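Local structure of uncharacterized protein (Bacteroides eggerthii, 4L3R) at residues B[6-11]-B[123-128]; B[18-23]-B[28-33]; B[32-37]-B[41-46]; B[84-87]-B[92-95]. The protein is of unknown function but belongs to the DUF4847 family of the calycin clan, whose better-known members often bind small hydrophobic molecules inside beta-barrels. One frame throughout, in Å; residues are numbered along the deposited sequence. Where two conformers were deposited one is given.

Contact 1 (B[6-11]-B[123-128])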
loop_
_atom_site.group_PDB
_atom_site.type_symbol
_atom_site.label_atom_id
_atom_site.label_comp_id
_atom_site.label_asym_id
_atom_site.label_seq_id
_atom_site.Cartn_x
_atom_site.Cartn_y
_atom_site.Cartn_z
ATOM N N VAL B 6 -7.462 2.443 8.367
ATOM C CA VAL B 6 -7.629 2.027 6.969
ATOM C C VAL B 6 -6.445 1.172 6.518
ATOM O O VAL B 6 -6.666 0.155 5.873
ATOM C CB VAL B 6 -7.811 3.243 6.015
ATOM C CG1 VAL B 6 -7.773 2.820 4.543
ATOM C CG2 VAL B 6 -9.109 3.965 6.314
HETATM N N MSE B 7 -5.200 1.571 6.862
HETATM C CA MSE B 7 -4.053 0.800 6.384
HETATM C C MSE B 7 -3.859 -0.486 7.194
HETATM O O MSE B 7 -3.132 -1.358 6.729
HETATM C CB MSE B 7 -2.771 1.645 6.327
HETATM C CG MSE B 7 -2.355 2.001 4.886
HETATM SE SE MSE B 7 -3.799 2.656 3.693
HETATM C CE MSE B 7 -4.322 4.120 4.811
ATOM N N GLU B 8 -4.582 -0.674 8.322
ATOM C CA GLU B 8 -4.535 -1.947 9.043
ATOM C C GLU B 8 -5.335 -3.013 8.259
ATOM O O GLU B 8 -5.100 -4.203 8.449
ATOM C CB GLU B 8 -5.068 -1.787 10.483
ATOM C CG GLU B 8 -4.853 -2.992 11.392
ATOM C CD GLU B 8 -3.445 -3.564 11.457
ATOM O OE1 GLU B 8 -2.476 -2.770 11.450
ATOM O OE2 GLU B 8 -3.309 -4.808 11.514
ATOM N N ILE B 9 -6.230 -2.589 7.340
ATOM C CA ILE B 9 -7.010 -3.490 6.488
ATOM C C ILE B 9 -6.088 -4.082 5.381
ATOM O O ILE B 9 -6.302 -5.219 4.960
ATOM C CB ILE B 9 -8.253 -2.742 5.905
ATOM C CG1 ILE B 9 -9.190 -2.253 7.040
ATOM C CG2 ILE B 9 -9.034 -3.616 4.945
ATOM C CD1 ILE B 9 -10.189 -1.183 6.612
ATOM N N PHE B 10 -5.062 -3.319 4.944
ATOM C CA PHE B 10 -4.070 -3.734 3.935
ATOM C C PHE B 10 -2.830 -4.431 4.531
ATOM O O PHE B 10 -2.027 -4.985 3.774
ATOM C CB PHE B 10 -3.551 -2.495 3.174
ATOM C CG PHE B 10 -4.514 -1.873 2.199
ATOM C CD1 PHE B 10 -5.539 -1.051 2.642
ATOM C CD2 PHE B 10 -4.340 -2.030 0.829
ATOM C CE1 PHE B 10 -6.422 -0.469 1.740
ATOM C CE2 PHE B 10 -5.215 -1.428 -0.073
ATOM C CZ PHE B 10 -6.253 -0.658 0.389
ATOM N N ASN B 11 -2.634 -4.345 5.858
ATOM C CA ASN B 11 -1.422 -4.817 6.529
ATOM C C ASN B 11 -1.262 -6.355 6.568
ATOM O O ASN B 11 -1.610 -6.996 7.561
ATOM C CB ASN B 11 -1.359 -4.238 7.961
ATOM C CG ASN B 11 -0.017 -4.343 8.648
ATOM O OD1 ASN B 11 0.991 -4.776 8.073
ATOM N ND2 ASN B 11 0.036 -3.884 9.889
ATOM N N GLY B 123 -14.438 -2.108 11.298
ATOM C CA GLY B 123 -13.497 -3.179 11.585
ATOM C C GLY B 123 -12.355 -2.807 12.504
ATOM O O GLY B 123 -12.151 -1.634 12.834
ATOM N N ASP B 124 -11.612 -3.836 12.921
ATOM C CA ASP B 124 -10.446 -3.710 13.785
ATOM C C ASP B 124 -9.315 -4.582 13.182
ATOM O O ASP B 124 -9.377 -4.904 11.994
ATOM C CB ASP B 124 -10.819 -4.068 15.245
ATOM C CG ASP B 124 -11.107 -5.531 15.549
ATOM O OD1 ASP B 124 -11.242 -6.322 14.597
ATOM O OD2 ASP B 124 -11.226 -5.876 16.745
ATOM N N VAL B 125 -8.303 -4.955 13.979
ATOM C CA VAL B 125 -7.149 -5.726 13.505
ATOM C C VAL B 125 -7.579 -7.106 12.983
ATOM O O VAL B 125 -7.073 -7.540 11.956
ATOM C CB VAL B 125 -6.074 -5.872 14.630
ATOM C CG1 VAL B 125 -4.941 -6.817 14.214
ATOM C CG2 VAL B 125 -5.505 -4.512 15.035
ATOM N N HIS B 126 -8.489 -7.788 13.686
ATOM C CA HIS B 126 -8.897 -9.151 13.340
ATOM C C HIS B 126 -10.281 -9.270 12.705
ATOM O O HIS B 126 -10.562 -10.332 12.168
ATOM C CB HIS B 126 -8.854 -10.025 14.600
ATOM C CG HIS B 126 -7.467 -10.151 15.150
ATOM N ND1 HIS B 126 -6.515 -10.940 14.529
ATOM C CD2 HIS B 126 -6.896 -9.537 16.212
ATOM C CE1 HIS B 126 -5.408 -10.805 15.241
ATOM N NE2 HIS B 126 -5.591 -9.969 16.264
ATOM N N ASN B 127 -11.144 -8.236 12.760
ATOM C CA ASN B 127 -12.498 -8.325 12.200
ATOM C C ASN B 127 -12.784 -7.206 11.201
ATOM O O ASN B 127 -12.298 -6.090 11.359
ATOM C CB ASN B 127 -13.549 -8.287 13.317
ATOM C CG ASN B 127 -13.342 -9.346 14.372
ATOM O OD1 ASN B 127 -13.809 -10.479 14.244
ATOM N ND2 ASN B 127 -12.596 -9.022 15.418
ATOM N N LEU B 128 -13.577 -7.526 10.166
ATOM C CA LEU B 128 -14.009 -6.578 9.136
ATOM C C LEU B 128 -15.460 -6.864 8.792
ATOM O O LEU B 128 -15.813 -8.013 8.528
ATOM C CB LEU B 128 -13.121 -6.657 7.880
ATOM C CG LEU B 128 -13.508 -5.746 6.698
ATOM C CD1 LEU B 128 -13.340 -4.273 7.057
ATOM C CD2 LEU B 128 -12.678 -6.075 5.467
#
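Glu8 and Val125 meet at the outer edge of this contact, where a helix near the N-terminus passes the turn between strands 118-123 and 127-134. The touching here is aliphatic as well as polar-to-apolar: Glu8 CG lies 4.0 Å from Val125 CG2, and Glu8 OE2 rests 3.7 Å from Val125 CG1. Glu8 CG stands opposite its own backbone N (chi1 -170°), and a bend at chi2 then folds the carboxylate back beside the valine.

No hydrogen bond joins the two segments directly; the polar bonds lie within each segment or run through Lys13. Asn11 ND2 gives Glu8 OE1 an almost straight bond of 3.2 Å on the syn side of the carboxylate, tilted out of its plane. Glu8 OE2 forms a salt bridge with Lys13, whose NZ also bonds to Val125 O, so one ammonium group links both segments. In the turn, Asp124 OD1 accepts from Asn127 N at 2.7 Å, an Asx motif, and also from Asn127 ND2 at 3.1 Å.

Deeper down the contact is purely apolar: Ile9 CG2 approaches Leu128 CD2 at 4.4 Å, a loose touch. Both side chains also pack on Phe57 of strand 54-61 and Tyr121 of strand 118-123, so helix 4-10 lies against the sheet, and Phe10 reaches Val66 of the second subunit.

Contact 2 (B[18-23]-B[28-33])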
loop_
_atom_site.group_PDB
_atom_site.type_symbol
_atom_site.label_atom_id
_atom_site.label_comp_id
_atom_site.label_asym_id
_atom_site.label_seq_id
_atom_site.Cartn_x
_atom_site.Cartn_y
_atom_site.Cartn_z
ATOM N N SER B 18 -16.747 -15.069 7.223
ATOM C CA SER B 18 -17.280 -15.777 8.390
ATOM C C SER B 18 -18.823 -15.763 8.435
ATOM O O SER B 18 -19.400 -16.614 9.107
ATOM C CB SER B 18 -16.729 -15.168 9.675
ATOM O OG SER B 18 -17.076 -13.798 9.779
ATOM N N ARG B 19 -19.491 -14.815 7.742
ATOM C CA ARG B 19 -20.948 -14.707 7.780
ATOM C C ARG B 19 -21.486 -13.734 6.730
ATOM O O ARG B 19 -20.765 -12.830 6.310
ATOM C CB ARG B 19 -21.401 -14.217 9.182
ATOM C CG ARG B 19 -20.754 -12.921 9.642
ATOM C CD ARG B 19 -20.874 -12.731 11.143
ATOM N NE ARG B 19 -20.373 -11.418 11.564
ATOM C CZ ARG B 19 -21.070 -10.280 11.573
ATOM N NH1 ARG B 19 -22.339 -10.262 11.183
ATOM N NH2 ARG B 19 -20.501 -9.150 11.972
ATOM N N ILE B 20 -22.747 -13.937 6.306
ATOM C CA ILE B 20 -23.492 -13.034 5.411
ATOM C C ILE B 20 -24.894 -12.959 5.996
ATOM O O ILE B 20 -25.665 -13.891 5.819
ATOM C CB ILE B 20 -23.502 -13.411 3.913
ATOM C CG1 ILE B 20 -22.097 -13.767 3.436
ATOM C CG2 ILE B 20 -24.091 -12.238 3.100
ATOM C CD1 ILE B 20 -21.924 -13.924 1.904
ATOM N N THR B 21 -25.210 -11.895 6.727
ATOM C CA THR B 21 -26.481 -11.818 7.440
ATOM C C THR B 21 -27.123 -10.436 7.308
ATOM O O THR B 21 -26.631 -9.590 6.561
ATOM C CB THR B 21 -26.216 -12.211 8.901
ATOM O OG1 THR B 21 -27.446 -12.265 9.607
ATOM C CG2 THR B 21 -25.223 -11.290 9.604
ATOM N N THR B 22 -28.252 -10.236 8.004
ATOM C CA THR B 22 -28.993 -8.971 7.996
ATOM C C THR B 22 -28.241 -7.928 8.816
ATOM O O THR B 22 -27.357 -8.278 9.603
ATOM C CB THR B 22 -30.419 -9.177 8.510
ATOM O OG1 THR B 22 -30.356 -9.839 9.775
ATOM C CG2 THR B 22 -31.274 -9.968 7.530
ATOM N N GLU B 23 -28.607 -6.647 8.638
ATOM C CA GLU B 23 -27.923 -5.506 9.261
ATOM C C GLU B 23 -27.597 -5.715 10.755
ATOM O O GLU B 23 -26.442 -5.520 11.136
ATOM C CB GLU B 23 -28.718 -4.201 9.076
ATOM C CG GLU B 23 -27.833 -2.962 9.130
ATOM C CD GLU B 23 -28.482 -1.645 8.746
ATOM O OE1 GLU B 23 -29.654 -1.655 8.302
ATOM O OE2 GLU B 23 -27.799 -0.602 8.863
ATOM N N GLN B 28 -25.617 -16.623 11.414
ATOM C CA GLN B 28 -24.461 -16.637 10.514
ATOM C C GLN B 28 -24.867 -16.300 9.083
ATOM O O GLN B 28 -24.183 -15.517 8.432
ATOM C CB GLN B 28 -23.756 -18.003 10.538
ATOM C CG GLN B 28 -22.371 -17.975 9.881
ATOM C CD GLN B 28 -21.693 -19.319 9.901
ATOM O OE1 GLN B 28 -22.304 -20.349 10.193
ATOM N NE2 GLN B 28 -20.415 -19.349 9.552
ATOM N N PHE B 29 -25.948 -16.918 8.580
ATOM C CA PHE B 29 -26.440 -16.670 7.225
ATOM C C PHE B 29 -27.901 -16.269 7.269
ATOM O O PHE B 29 -28.671 -16.862 8.034
ATOM C CB PHE B 29 -26.234 -17.897 6.342
ATOM C CG PHE B 29 -24.772 -18.233 6.205
ATOM C CD1 PHE B 29 -23.918 -17.406 5.486
ATOM C CD2 PHE B 29 -24.231 -19.329 6.861
ATOM C CE1 PHE B 29 -22.561 -17.689 5.401
ATOM C CE2 PHE B 29 -22.876 -19.636 6.734
ATOM C CZ PHE B 29 -22.048 -18.803 6.025
ATOM N N TYR B 30 -28.285 -15.241 6.468
ATOM C CA TYR B 30 -29.671 -14.736 6.470
ATOM C C TYR B 30 -30.644 -15.810 5.966
ATOM O O TYR B 30 -30.245 -16.737 5.267
ATOM C CB TYR B 30 -29.833 -13.427 5.653
ATOM C CG TYR B 30 -29.460 -13.503 4.186
ATOM C CD1 TYR B 30 -30.384 -13.916 3.231
ATOM C CD2 TYR B 30 -28.227 -13.044 3.737
ATOM C CE1 TYR B 30 -30.058 -13.958 1.877
ATOM C CE2 TYR B 30 -27.877 -13.105 2.386
ATOM C CZ TYR B 30 -28.815 -13.514 1.452
ATOM O OH TYR B 30 -28.513 -13.524 0.110
ATOM N N GLN B 31 -31.914 -15.686 6.349
ATOM C CA GLN B 31 -32.943 -16.658 5.978
ATOM C C GLN B 31 -33.241 -16.573 4.468
ATOM O O GLN B 31 -33.443 -15.476 3.943
ATOM C CB GLN B 31 -34.221 -16.408 6.810
ATOM C CG GLN B 31 -35.092 -17.639 7.018
ATOM C CD GLN B 31 -36.117 -17.398 8.109
ATOM O OE1 GLN B 31 -36.708 -16.313 8.211
ATOM N NE2 GLN B 31 -36.331 -18.380 8.980
ATOM N N GLY B 32 -33.252 -17.722 3.791
ATOM C CA GLY B 32 -33.539 -17.781 2.363
ATOM C C GLY B 32 -32.328 -17.714 1.449
ATOM O O GLY B 32 -32.492 -17.603 0.229
ATOM N N LEU B 33 -31.102 -17.796 2.009
ATOM C CA LEU B 33 -29.873 -17.780 1.201
ATOM C C LEU B 33 -29.839 -19.067 0.349
ATOM O O LEU B 33 -29.551 -19.007 -0.849
ATOM C CB LEU B 33 -28.637 -17.655 2.101
ATOM C CG LEU B 33 -27.403 -16.989 1.488
ATOM C CD1 LEU B 33 -26.379 -16.664 2.564
ATOM C CD2 LEU B 33 -26.776 -17.845 0.407
#
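Gln28 reaches back from the loop to Ser18 and Arg19 on strand 15-22. Its CB leaves the backbone heading away from the strand, but CG lies opposite the backbone N (chi1 -167°) and the chain beyond is extended, which carries the amide alongside the strand. CG sits 3.4 Å from Ser18 O and also touches Arg19 CB; CD passes the same carbonyl. At the tip, Gln28 NE2 donates to Ser18 O at 3.0 Å with an N-H...O angle of 165°. The acceptor lies in the amide plane of the glutamine, whereas the donor is tilted from the plane of the serine carbonyl. The other amide atom, OE1, bonds to Arg44 NH1 on helix 37-48, so the two partners fix the amide's rotation.

The backbones are joined by a single bridge of Ile20 with Phe29: Ile20 N bonds to Gln28 O at 3.0 Å, and Tyr30 N bonds to Ile20 O at 3.0 Å. Phe29 CA adds a CA-H...O contact to the same Ile20 oxygen at 3.2 Å.

Beside these bonds the Tyr30 ring runs alongside Ile20, its CE2 3.9 Å from Ile20 CG2, which meets the ring edge in plane. Lys139 forms a cation-pi contact with that ring. Tyr30 also opens a type II turn ending at Leu33, with Gly32 in its third position.

Both hydrogen-bonding groups of the Ile20 backbone are thus used by the loop, while its side chain goes to apolar packing, also on Leu107 and Val110 of helix 106-116; polar pairing sets the position of the loop and hydrophobic contact covers it.

Contact 3 (B[32-37]-B[41-46])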
loop_
_atom_site.group_PDB
_atom_site.type_symbol
_atom_site.label_atom_id
_atom_site.label_comp_id
_atom_site.label_asym_id
_atom_site.label_seq_id
_atom_site.Cartn_x
_atom_site.Cartn_y
_atom_site.Cartn_z
ATOM N N GLY B 32 -33.252 -17.722 3.791
ATOM C CA GLY B 32 -33.539 -17.781 2.363
ATOM C C GLY B 32 -32.328 -17.714 1.449
ATOM O O GLY B 32 -32.492 -17.603 0.229
ATOM N N LEU B 33 -31.102 -17.796 2.009
ATOM C CA LEU B 33 -29.873 -17.780 1.201
ATOM C C LEU B 33 -29.839 -19.067 0.349
ATOM O O LEU B 33 -29.551 -19.007 -0.849
ATOM C CB LEU B 33 -28.637 -17.655 2.101
ATOM C CG LEU B 33 -27.403 -16.989 1.488
ATOM C CD1 LEU B 33 -26.379 -16.664 2.564
ATOM C CD2 LEU B 33 -26.776 -17.845 0.407
ATOM N N TRP B 34 -30.192 -20.209 0.967
ATOM C CA TRP B 34 -30.315 -21.516 0.306
ATOM C C TRP B 34 -31.784 -21.949 0.309
ATOM O O TRP B 34 -32.586 -21.366 1.033
ATOM C CB TRP B 34 -29.446 -22.559 1.019
ATOM C CG TRP B 34 -27.983 -22.223 1.011
ATOM C CD1 TRP B 34 -27.121 -22.356 -0.034
ATOM C CD2 TRP B 34 -27.218 -21.684 2.100
ATOM N NE1 TRP B 34 -25.856 -21.973 0.344
ATOM C CE2 TRP B 34 -25.890 -21.536 1.644
ATOM C CE3 TRP B 34 -27.519 -21.341 3.427
ATOM C CZ2 TRP B 34 -24.863 -21.071 2.472
ATOM C CZ3 TRP B 34 -26.504 -20.857 4.238
ATOM C CH2 TRP B 34 -25.190 -20.739 3.758
ATOM N N SER B 35 -32.140 -22.945 -0.522
ATOM C CA SER B 35 -33.511 -23.486 -0.624
ATOM C C SER B 35 -33.692 -24.793 0.172
ATOM O O SER B 35 -34.831 -25.191 0.419
ATOM C CB SER B 35 -33.877 -23.757 -2.086
ATOM O OG SER B 35 -34.039 -22.570 -2.844
ATOM N N ASN B 36 -32.592 -25.493 0.523
ATOM C CA ASN B 36 -32.684 -26.772 1.237
ATOM C C ASN B 36 -31.395 -27.055 2.013
ATOM O O ASN B 36 -30.398 -26.363 1.808
ATOM C CB ASN B 36 -32.988 -27.911 0.247
ATOM C CG ASN B 36 -32.019 -28.004 -0.913
ATOM O OD1 ASN B 36 -30.857 -28.376 -0.746
ATOM N ND2 ASN B 36 -32.471 -27.685 -2.116
ATOM N N GLU B 37 -31.416 -28.076 2.900
ATOM C CA GLU B 37 -30.242 -28.429 3.724
ATOM C C GLU B 37 -29.019 -28.869 2.872
ATOM O O GLU B 37 -27.892 -28.526 3.223
ATOM C CB GLU B 37 -30.574 -29.546 4.752
ATOM C CG GLU B 37 -30.382 -29.163 6.211
ATOM C CD GLU B 37 -28.998 -28.678 6.601
ATOM O OE1 GLU B 37 -28.000 -29.233 6.086
ATOM O OE2 GLU B 37 -28.912 -27.752 7.440
ATOM N N LYS B 41 -25.297 -27.357 3.116
ATOM C CA LYS B 41 -24.225 -28.295 3.469
ATOM C C LYS B 41 -23.074 -28.201 2.455
ATOM O O LYS B 41 -21.921 -28.078 2.862
ATOM C CB LYS B 41 -24.776 -29.735 3.528
ATOM C CG LYS B 41 -23.795 -30.803 4.017
ATOM C CD LYS B 41 -24.449 -32.190 3.989
ATOM C CE LYS B 41 -23.489 -33.326 4.260
ATOM N NZ LYS B 41 -23.159 -33.450 5.704
ATOM N N ALA B 42 -23.395 -28.238 1.146
ATOM C CA ALA B 42 -22.408 -28.162 0.063
ATOM C C ALA B 42 -21.654 -26.808 0.073
ATOM O O ALA B 42 -20.452 -26.774 -0.189
ATOM C CB ALA B 42 -23.091 -28.381 -1.284
ATOM N N SER B 43 -22.353 -25.708 0.407
ATOM C CA SER B 43 -21.725 -24.390 0.523
ATOM C C SER B 43 -20.776 -24.341 1.716
ATOM O O SER B 43 -19.699 -23.754 1.621
ATOM C CB SER B 43 -22.769 -23.290 0.672
ATOM O OG SER B 43 -23.367 -22.987 -0.573
ATOM N N ARG B 44 -21.189 -24.936 2.844
ATOM C CA ARG B 44 -20.371 -24.960 4.055
ATOM C C ARG B 44 -19.104 -25.782 3.854
ATOM O O ARG B 44 -18.092 -25.442 4.455
ATOM C CB ARG B 44 -21.168 -25.468 5.260
ATOM C CG ARG B 44 -22.116 -24.405 5.795
ATOM C CD ARG B 44 -22.946 -24.951 6.928
ATOM N NE ARG B 44 -23.827 -23.944 7.517
ATOM C CZ ARG B 44 -23.464 -23.007 8.389
ATOM N NH1 ARG B 44 -22.198 -22.904 8.781
ATOM N NH2 ARG B 44 -24.364 -22.156 8.869
ATOM N N GLU B 45 -19.130 -26.815 2.987
ATOM C CA GLU B 45 -17.935 -27.606 2.683
ATOM C C GLU B 45 -16.983 -26.784 1.813
ATOM O O GLU B 45 -15.775 -26.824 2.036
ATOM C CB GLU B 45 -18.289 -28.942 2.003
ATOM C CG GLU B 45 -18.952 -29.951 2.933
ATOM C CD GLU B 45 -18.160 -30.355 4.164
ATOM O OE1 GLU B 45 -16.910 -30.402 4.089
ATOM O OE2 GLU B 45 -18.794 -30.620 5.211
ATOM N N LEU B 46 -17.520 -25.999 0.860
ATOM C CA LEU B 46 -16.700 -25.110 0.031
ATOM C C LEU B 46 -16.113 -23.978 0.885
ATOM O O LEU B 46 -14.990 -23.553 0.626
ATOM C CB LEU B 46 -17.516 -24.538 -1.141
ATOM C CG LEU B 46 -17.895 -25.570 -2.211
ATOM C CD1 LEU B 46 -19.012 -25.068 -3.084
ATOM C CD2 LEU B 46 -16.688 -25.954 -3.067
#
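The indole of Trp34 lies against Ser43, with CZ2 3.5 Å from Ser43 CB and NE1 3.4 Å from the same carbon. The setting is a helix N-terminus: Asn36 occupies the N-cap, its OD1 accepting from Glu39 N, and helix 37-48 then turns back so that Ser43 faces the loop that led into it. A chi1 of -61° sets Trp34 CG opposite its carbonyl carbon and directs the pyrrole side at the helix.

The polar link is the bond from Trp34 NE1 to Ser43 OG, 2.8 Å long with an N-H...O angle of 144°. It is bent, and the hydroxyl oxygen is 24° out of the ring plane, near the edge of the indole. Ser43 OG also bonds to Asp105 OD2, so this buried hydroxyl has a partner on the loop ahead of helix 106-116 as well as the tryptophan. One face of the indole carries Leu33 CD2 over its centre at 4.0 Å, and Phe29 packs edge-to-face with the same ring system. A leucine in place of Trp34 would probably leave Ser43 OG without its N-H donor and open a gap beside Phe29.

Farther out, Glu37 and Lys41 stand one helical turn apart on the exposed side. Their side chains cross obliquely; the carboxylate and ammonium are not in contact, Glu37 OE1 being 6.4 Å from Lys41 NZ, so charge attraction between them is likely to be modest. The backbone makes the firm connection, Lys41 N donating to Glu37 O at 2.8 Å, while Lys41 CB rests 3.4 Å from that same oxygen.

Contact 4 (B[84-87]-B[92-95])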
loop_
_atom_site.group_PDB
_atom_site.type_symbol
_atom_site.label_atom_id
_atom_site.label_comp_id
_atom_site.label_asym_id
_atom_site.label_seq_id
_atom_site.Cartn_x
_atom_site.Cartn_y
_atom_site.Cartn_z
ATOM N N LEU B 84 -11.013 0.624 -5.954
ATOM C CA LEU B 84 -11.434 0.839 -4.580
ATOM C C LEU B 84 -11.481 2.320 -4.214
ATOM O O LEU B 84 -10.554 3.069 -4.499
ATOM C CB LEU B 84 -10.456 0.114 -3.635
ATOM C CG LEU B 84 -10.652 0.333 -2.118
ATOM C CD1 LEU B 84 -11.942 -0.291 -1.636
ATOM C CD2 LEU B 84 -9.459 -0.179 -1.347
ATOM N N LYS B 85 -12.564 2.709 -3.534
ATOM C CA LYS B 85 -12.758 4.020 -2.904
ATOM C C LYS B 85 -12.980 3.692 -1.442
ATOM O O LYS B 85 -13.789 2.809 -1.152
ATOM C CB LYS B 85 -13.945 4.803 -3.509
ATOM C CG LYS B 85 -13.877 5.011 -5.021
ATOM C CD LYS B 85 -13.147 6.282 -5.422
ATOM C CE LYS B 85 -13.985 7.521 -5.232
ATOM N NZ LYS B 85 -13.487 8.641 -6.064
ATOM N N ILE B 86 -12.205 4.276 -0.529
ATOM C CA ILE B 86 -12.354 3.990 0.903
ATOM C C ILE B 86 -12.002 5.235 1.690
ATOM O O ILE B 86 -11.019 5.888 1.366
ATOM C CB ILE B 86 -11.504 2.755 1.335
ATOM C CG1 ILE B 86 -11.875 2.311 2.765
ATOM C CG2 ILE B 86 -9.999 3.021 1.213
ATOM C CD1 ILE B 86 -11.323 0.992 3.132
ATOM N N ASP B 87 -12.814 5.588 2.693
ATOM C CA ASP B 87 -12.573 6.771 3.520
ATOM C C ASP B 87 -12.584 6.375 4.993
ATOM O O ASP B 87 -13.613 5.944 5.502
ATOM C CB ASP B 87 -13.631 7.846 3.237
ATOM C CG ASP B 87 -13.410 9.173 3.939
ATOM O OD1 ASP B 87 -12.292 9.397 4.459
ATOM O OD2 ASP B 87 -14.361 9.976 3.996
ATOM N N THR B 92 -16.659 4.891 4.739
ATOM C CA THR B 92 -17.361 4.543 3.511
ATOM C C THR B 92 -16.438 3.666 2.670
ATOM O O THR B 92 -15.222 3.680 2.870
ATOM C CB THR B 92 -17.803 5.799 2.755
ATOM O OG1 THR B 92 -16.661 6.594 2.452
ATOM C CG2 THR B 92 -18.826 6.625 3.532
ATOM N N ILE B 93 -17.010 2.900 1.750
ATOM C CA ILE B 93 -16.241 2.027 0.867
ATOM C C ILE B 93 -17.050 1.749 -0.392
ATOM O O ILE B 93 -18.265 1.612 -0.321
ATOM C CB ILE B 93 -15.797 0.705 1.562
ATOM C CG1 ILE B 93 -14.888 -0.127 0.625
ATOM C CG2 ILE B 93 -17.013 -0.116 2.028
ATOM C CD1 ILE B 93 -14.218 -1.263 1.255
ATOM N N SER B 94 -16.371 1.664 -1.534
ATOM C CA SER B 94 -17.006 1.339 -2.806
ATOM C C SER B 94 -16.026 0.461 -3.622
ATOM O O SER B 94 -14.835 0.765 -3.676
ATOM C CB SER B 94 -17.422 2.618 -3.535
ATOM O OG SER B 94 -17.037 2.667 -4.900
ATOM N N ILE B 95 -16.522 -0.658 -4.173
ATOM C CA ILE B 95 -15.742 -1.600 -4.982
ATOM C C ILE B 95 -16.386 -1.628 -6.357
ATOM O O ILE B 95 -17.571 -1.925 -6.450
ATOM C CB ILE B 95 -15.705 -3.015 -4.323
ATOM C CG1 ILE B 95 -15.025 -2.955 -2.928
ATOM C CG2 ILE B 95 -14.998 -4.046 -5.259
ATOM C CD1 ILE B 95 -15.214 -4.223 -2.035
#
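Ile93 packs its outer atoms against two side chains of the partner strand. Its CG1 lies 3.7 Å from Leu84 CD1, and its CD1 is 4.1 Å from Ile86 CD1; the leucine comes in across the isoleucine, whereas the two isoleucines run side by side and point the same way. Ile93 has CG1 opposite the backbone N (chi1 -175°), and Ile86 has the same arrangement, which brings their end methyls together. Leu84 CD1 also reaches Ile95 CG1, more loosely at 4.3 Å.

On the face with Lys85, Ser94, Asp87 and Thr92 the contacts are lighter: Asp87 CB lies 3.4 Å from Thr92 OG1, and Lys85 CG touches Ser94 OG at 3.9 Å.

What holds this register is the antiparallel beta hairpin of strands 78-87 and 92-96; segments 84-87 and 92-95 run at 177° to each other. Lys85 and Ser94 form a hydrogen-bonded pair, with Lys85 N to Ser94 O at 3.0 Å and Ser94 N to Lys85 O at 2.9 Å. Ile86 with Ile93 is the non-hydrogen-bonded pair that follows.

A serine in place of Ile93 would probably open a gap between Leu84 and Ile86 and leave the ends of both side chains less firmly fixed. Beyond this shell, Phe57 and Tyr121 pack on Ile93, and its backbone bonds to Phe119 of strand 118-123. On the neighbouring strand, Ile86 packs on Val66 of the second subunit.

Overall arrangement
Contacts 1 and 4 lie together on one side of the folded subunit and touch: Phe10 CZ is 3.7 Å from Leu84 CD2, and their centres are 14 Å apart. Contacts 2 and 3 adjoin farther along it, centres 12 Å apart, sharing Gly32 and Leu33; contact 3 is on the opposite side of the subunit's centre from contacts 1 and 4, about 30 Å from contact 4, centre to centre. Along the chain contact 2 leads into contact 3, contact 4 follows, and the segments of contact 1 bracket all three. Contacts 1, 2 and 4 reach one eight-stranded antiparallel sheet, whose outermost strands are bonded to each other at Ile93 and Phe119, consistent with a calycin-like barrel. Contacts 1 and 4 also border the second subunit.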